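Local coordinates for UTP-glucose-1-phosphate uridylyltransferase 2 (Trypanosoma brucei, PDB 3GUE), which probably catalyses the reversible transfer of a uridylyl group from UTP to alpha-D-glucose 1-phosphate, giving UDP-glucose and diphosphate, at residues F107-A112 and L144-T149; A112-H117 and D394-L399. All blocks are in the same frame, centred on the assembly; numbering follows the deposited sequence.

Helix 107-122 of the GT-A-like nucleotidyltransferase domain takes part in both contacts, whose centres lie about 11 Å apart. In contact 1 its N-terminal end (107-112) meets segment 144-149; in contact 2 the following turns meet the 394-399 loop and strand. Ala112 belongs to both segments on the helix. The two contacts also touch directly: Phe110 CD1 packs 3.6 Å from Leu397 CD1, and Tyr147 OH lies 4.0 Å from Leu113 CG. Neither contact reaches the bound UDP-glucose, which is about 10 Å from the side chain of Leu108 and about 12 Å from that of Gln114. Leu108 comes nearer to Asn83, a UDP-glucose-binding residue, at about 5 Å between side chains.

Contact 1 (F107-A112 and L144-T149); sequences FLDFTA and LRKYPT
In the GT-A-like nucleotidyltransferase domain, the N-terminal turns of helix 107-122 pack against the 3-10 turn 144-146 and Tyr147, the N-cap residue of helix 148-151. Asp109 carries the polar part. With CG anti to its carbonyl carbon, its carboxylate reaches across to two donors, both on OD1. Tyr147 OH donates to the anti lone pair of Asp109 OD1 over a short 2.6 Å, with the carboxylate and ring planes 67° apart. Lys146, fully extended with CG anti to its backbone N, brings NZ to Asp109 OD1 at 2.9 Å, a salt bridge that arrives from above the carboxylate plane. Two donors on one oxygen would probably stabilise the charged form of this buried acid. The other oxygen, OD2, accepts from the backbone N of Thr106 and from a water, so both ends of the carboxylate are held. Tyr147 is gripped by its face as well as its hydroxyl: Ala112 CB sits over the ring centre, 3.6 Å from the centroid and 7° off the normal, a CH-pi contact, while Lys146 CG lies over the rim of the opposite face. Deeper in, Leu108 and Leu144 cross at about a right angle beside Leu130 of strand 128-132. Leu108 has CG anti to its backbone N (chi1 -166°), and that atom meets Leu144 CD2 at 3.9 Å.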
ATOM      1  N   PHE A 107      -1.809  -8.510 -10.802  1.00 23.25           N
ATOM      2  CA  PHE A 107      -1.764  -8.600  -9.331  1.00 24.38           C
ATOM      3  C   PHE A 107      -3.090  -9.275  -8.921  1.00 25.14           C
ATOM      4  O   PHE A 107      -3.121 -10.090  -8.005  1.00 24.61           O
ATOM      5  CB  PHE A 107      -1.675  -7.211  -8.660  1.00 24.30           C
ATOM      6  CG  PHE A 107      -0.274  -6.576  -8.641  1.00 23.17           C
ATOM      7  CD1 PHE A 107       0.594  -6.784  -7.569  1.00 20.32           C
ATOM      8  CD2 PHE A 107       0.142  -5.735  -9.675  1.00 25.59           C
ATOM      9  CE1 PHE A 107       1.868  -6.193  -7.546  1.00 23.54           C
ATOM     10  CE2 PHE A 107       1.411  -5.135  -9.660  1.00 24.14           C
ATOM     11  CZ  PHE A 107       2.273  -5.362  -8.598  1.00 23.23           C
ATOM     12  N   LEU A 108      -4.172  -8.963  -9.649  1.00 25.61           N
ATOM     13  CA  LEU A 108      -5.510  -9.412  -9.265  1.00 26.05           C
ATOM     14  C   LEU A 108      -5.745 -10.885  -9.586  1.00 24.88           C
ATOM     15  O   LEU A 108      -6.466 -11.571  -8.859  1.00 26.18           O
ATOM     16  CB  LEU A 108      -6.606  -8.492  -9.856  1.00 24.89           C
ATOM     17  CG  LEU A 108      -8.047  -8.587  -9.319  1.00 27.71           C
ATOM     18  CD1 LEU A 108      -8.158  -8.623  -7.768  1.00 30.80           C
ATOM     19  CD2 LEU A 108      -8.849  -7.436  -9.899  1.00 26.77           C
ATOM     20  N   ASP A 109      -5.151 -11.357 -10.686  1.00 25.96           N
ATOM     21  CA  ASP A 109      -5.015 -12.790 -10.983  1.00 25.75           C
ATOM     22  C   ASP A 109      -4.413 -13.522  -9.802  1.00 26.57           C
ATOM     23  O   ASP A 109      -5.037 -14.442  -9.270  1.00 26.27           O
ATOM     24  CB  ASP A 109      -4.126 -13.022 -12.211  1.00 26.16           C
ATOM     25  CG  ASP A 109      -4.841 -12.756 -13.494  1.00 25.26           C
ATOM     26  OD1 ASP A 109      -5.922 -13.375 -13.700  1.00 24.66           O
ATOM     27  OD2 ASP A 109      -4.327 -11.920 -14.276  1.00 24.40           O
ATOM     28  N   PHE A 110      -3.204 -13.115  -9.398  1.00 26.50           N
ATOM     29  CA  PHE A 110      -2.530 -13.698  -8.213  1.00 26.99           C
ATOM     30  C   PHE A 110      -3.344 -13.677  -6.907  1.00 26.44           C
ATOM     31  O   PHE A 110      -3.389 -14.689  -6.214  1.00 24.94           O
ATOM     32  CB  PHE A 110      -1.107 -13.152  -8.038  1.00 26.78           C
ATOM     33  CG  PHE A 110      -0.130 -13.726  -9.025  1.00 30.31           C
ATOM     34  CD1 PHE A 110       0.226 -15.070  -8.956  1.00 31.07           C
ATOM     35  CD2 PHE A 110       0.428 -12.926 -10.038  1.00 29.44           C
ATOM     36  CE1 PHE A 110       1.126 -15.636  -9.882  1.00 31.84           C
ATOM     37  CE2 PHE A 110       1.322 -13.465 -10.955  1.00 28.32           C
ATOM     38  CZ  PHE A 110       1.685 -14.827 -10.880  1.00 30.25           C
ATOM     39  N   THR A 111      -4.065 -12.578  -6.648  1.00 26.07           N
ATOM     40  CA  THR A 111      -4.985 -12.464  -5.498  1.00 26.48           C
ATOM     41  C   THR A 111      -6.164 -13.453  -5.588  1.00 26.03           C
ATOM     42  O   THR A 111      -6.461 -14.131  -4.611  1.00 26.59           O
ATOM     43  CB  THR A 111      -5.536 -10.997  -5.342  1.00 26.58           C
ATOM     44  OG1 THR A 111      -4.463 -10.105  -5.018  1.00 24.15           O
ATOM     45  CG2 THR A 111      -6.611 -10.907  -4.260  1.00 26.41           C
ATOM     46  N   ALA A 112      -6.811 -13.522  -6.756  1.00 25.44           N
ATOM     47  CA  ALA A 112      -7.911 -14.468  -6.999  1.00 24.79           C
ATOM     48  C   ALA A 112      -7.478 -15.938  -6.905  1.00 24.50           C
ATOM     49  O   ALA A 112      -8.229 -16.784  -6.405  1.00 23.55           O
ATOM     50  CB  ALA A 112      -8.582 -14.211  -8.347  1.00 25.46           C
ATOM     51  N   LEU A 144     -12.810  -9.023 -13.245  1.00 25.26           N
ATOM     52  CA  LEU A 144     -13.209 -10.247 -12.536  1.00 25.53           C
ATOM     53  C   LEU A 144     -14.245 -11.132 -13.249  1.00 25.12           C
ATOM     54  O   LEU A 144     -14.607 -12.169 -12.713  1.00 25.01           O
ATOM     55  CB  LEU A 144     -13.608  -9.947 -11.079  1.00 25.32           C
ATOM     56  CG  LEU A 144     -12.460  -9.473 -10.158  1.00 28.50           C
ATOM     57  CD1 LEU A 144     -12.965  -8.996  -8.781  1.00 28.29           C
ATOM     58  CD2 LEU A 144     -11.338 -10.540 -10.016  1.00 26.86           C
ATOM     59  N   ARG A 145     -14.710 -10.737 -14.447  1.00 25.11           N
ATOM     60  CA  ARG A 145     -15.524 -11.603 -15.295  1.00 25.58           C
ATOM     61  C   ARG A 145     -14.836 -12.941 -15.532  1.00 25.75           C
ATOM     62  O   ARG A 145     -15.500 -13.970 -15.588  1.00 25.54           O
ATOM     63  CB  ARG A 145     -15.825 -10.963 -16.649  1.00 25.58           C
ATOM     64  CG  ARG A 145     -16.917  -9.935 -16.613  1.00 24.73           C
ATOM     65  CD  ARG A 145     -17.386  -9.591 -18.006  1.00 25.63           C
ATOM     66  NE  ARG A 145     -18.276  -8.435 -17.978  1.00 23.87           N
ATOM     67  CZ  ARG A 145     -19.581  -8.518 -17.766  1.00 26.27           C
ATOM     68  NH1 ARG A 145     -20.152  -9.706 -17.549  1.00 27.42           N
ATOM     69  NH2 ARG A 145     -20.322  -7.418 -17.779  1.00 28.39           N
ATOM     70  N   LYS A 146     -13.506 -12.884 -15.670  1.00 25.08           N
ATOM     71  CA  LYS A 146     -12.615 -14.039 -15.717  1.00 24.92           C
ATOM     72  C   LYS A 146     -12.749 -14.987 -14.518  1.00 24.70           C
ATOM     73  O   LYS A 146     -12.465 -16.154 -14.654  1.00 23.05           O
ATOM     74  CB  LYS A 146     -11.165 -13.543 -15.798  1.00 24.70           C
ATOM     75  CG  LYS A 146     -10.128 -14.609 -16.013  1.00 24.75           C
ATOM     76  CD  LYS A 146      -8.744 -13.953 -16.026  1.00 24.19           C
ATOM     77  CE  LYS A 146      -7.691 -14.896 -16.552  1.00 21.19           C
ATOM     78  NZ  LYS A 146      -6.389 -14.193 -16.404  1.00 25.46           N
ATOM     79  N   TYR A 147     -13.144 -14.471 -13.350  1.00 25.00           N
ATOM     80  CA  TYR A 147     -13.368 -15.318 -12.156  1.00 25.80           C
ATOM     81  C   TYR A 147     -14.843 -15.336 -11.726  1.00 26.94           C
ATOM     82  O   TYR A 147     -15.239 -14.615 -10.809  1.00 27.18           O
ATOM     83  CB  TYR A 147     -12.421 -14.924 -11.003  1.00 25.44           C
ATOM     84  CG  TYR A 147     -10.952 -15.035 -11.374  1.00 22.97           C
ATOM     85  CD1 TYR A 147     -10.304 -16.275 -11.363  1.00 23.29           C
ATOM     86  CD2 TYR A 147     -10.210 -13.906 -11.735  1.00 23.14           C
ATOM     87  CE1 TYR A 147      -8.941 -16.398 -11.711  1.00 21.45           C
ATOM     88  CE2 TYR A 147      -8.866 -14.008 -12.095  1.00 22.15           C
ATOM     89  CZ  TYR A 147      -8.234 -15.249 -12.072  1.00 22.52           C
ATOM     90  OH  TYR A 147      -6.921 -15.351 -12.433  1.00 23.24           O
ATOM     91  N   PRO A 148     -15.666 -16.164 -12.395  1.00 27.82           N
ATOM     92  CA  PRO A 148     -17.102 -16.227 -12.060  1.00 28.67           C
ATOM     93  C   PRO A 148     -17.418 -16.425 -10.578  1.00 29.49           C
ATOM     94  O   PRO A 148     -18.438 -15.892 -10.108  1.00 30.02           O
ATOM     95  CB  PRO A 148     -17.596 -17.410 -12.890  1.00 28.84           C
ATOM     96  CG  PRO A 148     -16.714 -17.387 -14.106  1.00 27.82           C
ATOM     97  CD  PRO A 148     -15.340 -17.079 -13.510  1.00 28.35           C
ATOM     98  N   THR A 149     -16.571 -17.171  -9.849  1.00 30.10           N
ATOM     99  CA  THR A 149     -16.746 -17.392  -8.392  1.00 30.40           C
ATOM    100  C   THR A 149     -16.851 -16.048  -7.673  1.00 30.19           C
ATOM    101  O   THR A 149     -17.692 -15.864  -6.781  1.00 30.36           O
ATOM    102  CB  THR A 149     -15.577 -18.209  -7.750  1.00 31.20           C
ATOM    103  OG1 THR A 149     -15.502 -19.527  -8.323  1.00 31.92           O
ATOM    104  CG2 THR A 149     -15.764 -18.345  -6.222  1.00 31.94           C
TER
HETATM  105  O   HOH W   1      -4.665 -11.405 -16.808  1.00 24.61           O

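Contact 2 (A112-H117 and D394-L399); sequences ALQLEH and DQRLVL
The two-stranded antiparallel hairpin 389-391/397-399 presents residues 394-396 of its connecting loop to one flank of helix 107-122 in the GT-A-like domain. Gln114 makes the main polar link. From CB, near the carbonyl oxygen of Asp394, the chain runs extended: CG, anti to Gln114's own carbonyl carbon, passes 3.1 Å from Gln395 O and also packs on Gln395 CB. CD follows beside the same oxygen, and at the tip NE2 donates to Gln395 O at 2.7 Å, with a nearly straight N-H...O angle of 162°. The acceptor lies in the amide plane of Gln114, whereas the donor stands 36° out of the carbonyl plane. Gln114 NE2 also lies 3.3 Å from Arg396 CA and makes a weak bond to Leu223 O, so the amide touches two loops. Gln395 has CG anti to its own carbonyl carbon (chi1 -57°), which sets CG 4.1 Å from Leu113 CB; the bend at chi2 then turns the amide. Further along the helix, the face of the His117 ring covers Asp394 CA, 3.9 Å from its centroid, in an off-centre CH-pi contact. Arg396 NE bonds to Asp394 OD2 from above the carboxylate plane, a salt bridge inside the loop, while its NH1 binds Gly224 O. A bridging water donates to both backbones, 2.6 Å from Gln114 O and 2.8 Å from Asp394 O.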
ATOM      1  N   ALA A 112      -6.811 -13.522  -6.756  1.00 25.44           N
ATOM      2  CA  ALA A 112      -7.911 -14.468  -6.999  1.00 24.79           C
ATOM      3  C   ALA A 112      -7.478 -15.938  -6.905  1.00 24.50           C
ATOM      4  O   ALA A 112      -8.229 -16.784  -6.405  1.00 23.55           O
ATOM      5  CB  ALA A 112      -8.582 -14.211  -8.347  1.00 25.46           C
ATOM      6  N   LEU A 113      -6.279 -16.228  -7.401  1.00 23.52           N
ATOM      7  CA  LEU A 113      -5.724 -17.578  -7.397  1.00 23.10           C
ATOM      8  C   LEU A 113      -5.249 -18.011  -6.017  1.00 23.46           C
ATOM      9  O   LEU A 113      -5.380 -19.178  -5.660  1.00 22.49           O
ATOM     10  CB  LEU A 113      -4.565 -17.688  -8.420  1.00 23.00           C
ATOM     11  CG  LEU A 113      -4.871 -17.682  -9.939  1.00 22.11           C
ATOM     12  CD1 LEU A 113      -3.586 -17.601 -10.717  1.00 23.57           C
ATOM     13  CD2 LEU A 113      -5.718 -18.852 -10.425  1.00 25.16           C
ATOM     14  N   GLN A 114      -4.670 -17.069  -5.263  1.00 24.29           N
ATOM     15  CA  GLN A 114      -4.266 -17.285  -3.859  1.00 25.40           C
ATOM     16  C   GLN A 114      -5.484 -17.666  -3.012  1.00 25.24           C
ATOM     17  O   GLN A 114      -5.423 -18.601  -2.227  1.00 24.76           O
ATOM     18  CB  GLN A 114      -3.627 -16.024  -3.280  1.00 25.49           C
ATOM     19  CG  GLN A 114      -2.168 -15.828  -3.687  1.00 25.91           C
ATOM     20  CD  GLN A 114      -1.604 -14.464  -3.363  1.00 27.17           C
ATOM     21  OE1 GLN A 114      -2.200 -13.689  -2.589  1.00 32.56           O
ATOM     22  NE2 GLN A 114      -0.443 -14.156  -3.945  1.00 25.11           N
ATOM     23  N   LEU A 115      -6.589 -16.947  -3.217  1.00 25.53           N
ATOM     24  CA  LEU A 115      -7.798 -17.108  -2.401  1.00 25.74           C
ATOM     25  C   LEU A 115      -8.399 -18.467  -2.676  1.00 26.00           C
ATOM     26  O   LEU A 115      -8.804 -19.188  -1.757  1.00 26.31           O
ATOM     27  CB  LEU A 115      -8.806 -16.011  -2.758  1.00 25.66           C
ATOM     28  CG  LEU A 115     -10.209 -16.056  -2.139  1.00 26.19           C
ATOM     29  CD1 LEU A 115     -10.150 -15.724  -0.632  1.00 23.85           C
ATOM     30  CD2 LEU A 115     -11.127 -15.087  -2.879  1.00 25.01           C
ATOM     31  N   GLU A 116      -8.464 -18.795  -3.966  1.00 26.05           N
ATOM     32  CA  GLU A 116      -8.988 -20.053  -4.444  1.00 27.10           C
ATOM     33  C   GLU A 116      -8.140 -21.195  -3.894  1.00 26.59           C
ATOM     34  O   GLU A 116      -8.707 -22.191  -3.459  1.00 27.12           O
ATOM     35  CB  GLU A 116      -9.028 -20.044  -5.989  1.00 27.11           C
ATOM     36  CG  GLU A 116      -9.489 -21.305  -6.634  1.00 30.60           C
ATOM     37  CD  GLU A 116      -8.503 -21.775  -7.687  1.00 34.81           C
ATOM     38  OE1 GLU A 116      -8.268 -21.043  -8.695  1.00 36.32           O
ATOM     39  OE2 GLU A 116      -7.942 -22.868  -7.479  1.00 36.03           O
ATOM     40  N   HIS A 117      -6.804 -21.049  -3.872  1.00 26.26           N
ATOM     41  CA  HIS A 117      -5.926 -22.093  -3.288  1.00 26.18           C
ATOM     42  C   HIS A 117      -6.198 -22.274  -1.794  1.00 26.62           C
ATOM     43  O   HIS A 117      -6.249 -23.398  -1.304  1.00 25.98           O
ATOM     44  CB  HIS A 117      -4.423 -21.805  -3.507  1.00 25.61           C
ATOM     45  CG  HIS A 117      -3.516 -22.919  -3.052  1.00 23.84           C
ATOM     46  ND1 HIS A 117      -3.106 -23.933  -3.893  1.00 25.64           N
ATOM     47  CD2 HIS A 117      -2.940 -23.178  -1.854  1.00 20.74           C
ATOM     48  CE1 HIS A 117      -2.331 -24.775  -3.230  1.00 24.13           C
ATOM     49  NE2 HIS A 117      -2.205 -24.333  -1.993  1.00 23.12           N
ATOM     50  N   ASP A 394       1.417 -22.007  -3.227  1.00 26.54           N
ATOM     51  CA  ASP A 394       0.209 -21.335  -2.746  1.00 27.08           C
ATOM     52  C   ASP A 394      -0.073 -19.995  -3.456  1.00 27.00           C
ATOM     53  O   ASP A 394      -0.901 -19.197  -2.995  1.00 27.04           O
ATOM     54  CB  ASP A 394       0.213 -21.209  -1.212  1.00 26.80           C
ATOM     55  CG  ASP A 394       1.322 -20.298  -0.681  1.00 28.20           C
ATOM     56  OD1 ASP A 394       2.312 -20.033  -1.389  1.00 29.85           O
ATOM     57  OD2 ASP A 394       1.213 -19.853   0.481  1.00 30.56           O
ATOM     58  N   GLN A 395       0.604 -19.791  -4.592  1.00 26.54           N
ATOM     59  CA  GLN A 395       0.391 -18.658  -5.511  1.00 27.15           C
ATOM     60  C   GLN A 395       0.839 -17.283  -5.004  1.00 26.95           C
ATOM     61  O   GLN A 395       0.359 -16.256  -5.466  1.00 27.43           O
ATOM     62  CB  GLN A 395      -1.063 -18.622  -6.010  1.00 26.15           C
ATOM     63  CG  GLN A 395      -1.525 -19.922  -6.710  1.00 29.10           C
ATOM     64  CD  GLN A 395      -0.876 -20.144  -8.056  1.00 30.75           C
ATOM     65  OE1 GLN A 395       0.079 -19.450  -8.444  1.00 32.39           O
ATOM     66  NE2 GLN A 395      -1.399 -21.107  -8.789  1.00 33.83           N
ATOM     67  N   ARG A 396       1.758 -17.263  -4.047  1.00 27.32           N
ATOM     68  CA  ARG A 396       2.291 -16.003  -3.552  1.00 27.03           C
ATOM     69  C   ARG A 396       3.508 -15.655  -4.399  1.00 26.85           C
ATOM     70  O   ARG A 396       4.037 -16.506  -5.120  1.00 27.75           O
ATOM     71  CB  ARG A 396       2.643 -16.086  -2.057  1.00 26.71           C
ATOM     72  CG  ARG A 396       1.426 -16.166  -1.142  1.00 27.96           C
ATOM     73  CD  ARG A 396       1.783 -16.000   0.337  1.00 28.42           C
ATOM     74  NE  ARG A 396       2.723 -17.022   0.771  1.00 29.76           N
ATOM     75  CZ  ARG A 396       3.950 -16.774   1.214  1.00 31.11           C
ATOM     76  NH1 ARG A 396       4.375 -15.519   1.313  1.00 31.49           N
ATOM     77  NH2 ARG A 396       4.744 -17.786   1.578  1.00 29.12           N
ATOM     78  N   LEU A 397       3.904 -14.397  -4.366  1.00 26.79           N
ATOM     79  CA  LEU A 397       5.180 -13.976  -4.945  1.00 26.96           C
ATOM     80  C   LEU A 397       6.143 -13.672  -3.826  1.00 27.12           C
ATOM     81  O   LEU A 397       5.811 -12.945  -2.884  1.00 27.08           O
ATOM     82  CB  LEU A 397       5.002 -12.780  -5.864  1.00 26.70           C
ATOM     83  CG  LEU A 397       4.519 -13.216  -7.245  1.00 27.70           C
ATOM     84  CD1 LEU A 397       3.054 -13.557  -7.262  1.00 28.00           C
ATOM     85  CD2 LEU A 397       4.789 -12.152  -8.242  1.00 30.54           C
ATOM     86  N   VAL A 398       7.337 -14.245  -3.918  1.00 26.42           N
ATOM     87  CA  VAL A 398       8.317 -14.158  -2.819  1.00 26.87           C
ATOM     88  C   VAL A 398       9.737 -13.983  -3.382  1.00 27.44           C
ATOM     89  O   VAL A 398      10.068 -14.501  -4.448  1.00 26.20           O
ATOM     90  CB  VAL A 398       8.297 -15.425  -1.943  1.00 26.07           C
ATOM     91  CG1 VAL A 398       6.880 -15.639  -1.315  1.00 25.60           C
ATOM     92  CG2 VAL A 398       8.714 -16.624  -2.753  1.00 24.39           C
ATOM     93  N   LEU A 399      10.557 -13.247  -2.641  1.00 28.26           N
ATOM     94  CA  LEU A 399      11.931 -12.994  -3.027  1.00 28.32           C
ATOM     95  C   LEU A 399      12.649 -14.342  -3.086  1.00 28.06           C
ATOM     96  O   LEU A 399      12.396 -15.226  -2.260  1.00 29.09           O
ATOM     97  CB  LEU A 399      12.604 -12.067  -1.992  1.00 28.55           C
ATOM     98  CG  LEU A 399      14.022 -11.587  -2.301  1.00 28.31           C
ATOM     99  CD1 LEU A 399      14.038 -10.603  -3.445  1.00 28.92           C
ATOM    100  CD2 LEU A 399      14.610 -10.951  -1.049  1.00 27.86           C
TER
HETATM  101  O   HOH W   2      -3.110 -19.280  -1.245  1.00 23.57           O